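PDB 6OYC: glycosylation Associate Protein 3 from Streptococcus agalactiae serotype V, which probably acts with its partner Gap proteins in the glycosylation and accessory Sec-dependent secretion of bacterial adhesins. Local coordinates for residues Gly230-Phe235 with Gly259-Ser264. Numbering follows the deposited sequence.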
loop_
_atom_site.group_PDB
_atom_site.type_symbol
_atom_site.label_atom_id
_atom_site.label_comp_id
_atom_site.label_asym_id
_atom_site.label_seq_id
_atom_site.Cartn_x
_atom_site.Cartn_y
_atom_site.Cartn_z
ATOM N N GLY C 230 -4.360 6.408 8.403
ATOM C CA GLY C 230 -4.305 6.306 6.959
ATOM C C GLY C 230 -5.479 5.493 6.443
ATOM O O GLY C 230 -6.293 4.991 7.217
ATOM N N THR C 231 -5.522 5.342 5.113
ATOM C CA THR C 231 -6.750 4.896 4.463
ATOM C C THR C 231 -7.119 3.468 4.868
ATOM O O THR C 231 -8.281 3.188 5.189
ATOM C CB THR C 231 -6.629 5.033 2.933
ATOM O OG1 THR C 231 -5.530 4.256 2.455
ATOM C CG2 THR C 231 -6.389 6.486 2.532
ATOM N N GLN C 232 -6.152 2.547 4.875
ATOM C CA GLN C 232 -6.495 1.162 5.191
ATOM C C GLN C 232 -6.747 0.962 6.685
ATOM O O GLN C 232 -7.626 0.178 7.066
ATOM C CB GLN C 232 -5.406 0.214 4.697
ATOM C CG GLN C 232 -5.435 -0.031 3.169
ATOM C CD GLN C 232 -6.733 -0.667 2.697
ATOM O OE1 GLN C 232 -7.225 -1.605 3.315
ATOM N NE2 GLN C 232 -7.299 -0.154 1.606
ATOM N N GLY C 233 -5.992 1.661 7.541
ATOM C CA GLY C 233 -6.259 1.590 8.970
ATOM C C GLY C 233 -7.609 2.183 9.335
ATOM O O GLY C 233 -8.357 1.609 10.131
ATOM N N ASN C 234 -7.928 3.355 8.778
ATOM C CA ASN C 234 -9.234 3.954 9.035
ATOM C C ASN C 234 -10.346 3.011 8.601
ATOM O O ASN C 234 -11.361 2.876 9.286
ATOM C CB ASN C 234 -9.375 5.295 8.306
ATOM C CG ASN C 234 -8.448 6.373 8.840
ATOM O OD1 ASN C 234 -8.136 6.417 10.020
ATOM N ND2 ASN C 234 -8.015 7.260 7.958
ATOM N N PHE C 235 -10.164 2.347 7.459
ATOM C CA PHE C 235 -11.168 1.405 6.978
ATOM C C PHE C 235 -11.278 0.205 7.908
ATOM O O PHE C 235 -12.378 -0.173 8.322
ATOM C CB PHE C 235 -10.811 0.964 5.563
ATOM C CG PHE C 235 -11.892 0.195 4.869
ATOM C CD1 PHE C 235 -13.205 0.632 4.902
ATOM C CD2 PHE C 235 -11.586 -0.947 4.146
ATOM C CE1 PHE C 235 -14.204 -0.078 4.251
ATOM C CE2 PHE C 235 -12.574 -1.654 3.480
ATOM C CZ PHE C 235 -13.888 -1.221 3.544
ATOM N N GLY C 259 -14.559 1.783 -3.490
ATOM C CA GLY C 259 -14.086 0.765 -4.409
ATOM C C GLY C 259 -12.579 0.607 -4.412
ATOM O O GLY C 259 -12.067 -0.492 -4.641
ATOM N N ILE C 260 -11.843 1.690 -4.170
ATOM C CA ILE C 260 -10.392 1.560 -4.133
ATOM C C ILE C 260 -9.949 0.899 -2.831
ATOM O O ILE C 260 -9.022 0.082 -2.825
ATOM C CB ILE C 260 -9.727 2.930 -4.359
ATOM C CG1 ILE C 260 -10.001 3.391 -5.802
ATOM C CG2 ILE C 260 -8.225 2.878 -4.001
ATOM C CD1 ILE C 260 -9.406 4.733 -6.194
ATOM N N LEU C 261 -10.613 1.213 -1.714
ATOM C CA LEU C 261 -10.269 0.563 -0.450
ATOM C C LEU C 261 -10.386 -0.953 -0.553
ATOM O O LEU C 261 -9.547 -1.683 -0.020
ATOM C CB LEU C 261 -11.160 1.089 0.675
ATOM C CG LEU C 261 -10.940 2.555 1.044
ATOM C CD1 LEU C 261 -11.986 3.037 2.039
ATOM C CD2 LEU C 261 -9.516 2.789 1.558
ATOM N N LEU C 262 -11.410 -1.443 -1.257
ATOM C CA LEU C 262 -11.623 -2.881 -1.356
ATOM C C LEU C 262 -10.481 -3.589 -2.074
ATOM O O LEU C 262 -10.262 -4.782 -1.846
ATOM C CB LEU C 262 -12.937 -3.169 -2.073
ATOM C CG LEU C 262 -14.208 -2.700 -1.372
ATOM C CD1 LEU C 262 -15.458 -3.155 -2.139
ATOM C CD2 LEU C 262 -14.243 -3.181 0.074
ATOM N N LYS C 263 -9.742 -2.889 -2.940
ATOM C CA LYS C 263 -8.692 -3.563 -3.699
ATOM C C LYS C 263 -7.601 -4.148 -2.809
ATOM O O LYS C 263 -6.821 -4.977 -3.285
ATOM C CB LYS C 263 -8.085 -2.605 -4.726
ATOM C CG LYS C 263 -9.095 -2.102 -5.746
ATOM C CD LYS C 263 -8.437 -1.287 -6.842
ATOM C CE LYS C 263 -9.392 -1.104 -8.005
ATOM N NZ LYS C 263 -8.724 -0.452 -9.159
ATOM N N SER C 264 -7.533 -3.760 -1.534
ATOM C CA SER C 264 -6.626 -4.441 -0.618
ATOM C C SER C 264 -7.189 -5.756 -0.076
ATOM O O SER C 264 -6.457 -6.480 0.607
ATOM C CB SER C 264 -6.250 -3.514 0.544
ATOM O OG SER C 264 -5.458 -2.420 0.093
#
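Gln232 reaches across from the first turn of helix 231-243 and gives an N-H of NE2 to the backbone O of Leu261, at 3.2 Å and with a fairly straight N-H...O angle of 159°. The donor lies in the carbonyl plane, on a lone pair, and the acceptor lies close to the plane of the Gln232 amide. Because the backbone N of Ser264 also donates to Leu261 O, two donors grip this carbonyl. Ser264 CB and OG pack against the same amide group, CB 3.5 Å from Gln232 OE1; chi2 of -61° bends the Gln232 chain and sets CD where the amide meets both Leu261 O and Ser264.

Beside this polar link, Leu261 packs between Thr231 and the Phe235 ring. Its CB sits over one face of that ring in a CH-pi contact, 4.2 Å from the centroid, while CD1 approaches Phe235 CD1 on the same face and CD2 meets Thr231 CB at 3.9 Å. Leu262 CD2 touches the far end of the ring at CZ, 4.0 Å away. Further out, Leu276 and Trp280 of helix 270-281 extend the apolar cluster, and Glu170, whose OE1 accepts from Gly233 N, also touches the Gln232 side chain and so borders the polar link. Helix 231-243 connects neighbouring parallel strands 223-227 and 248-251, and the contact joins its start to helix 258-262, beyond the second strand of this beta-alpha-beta crossover.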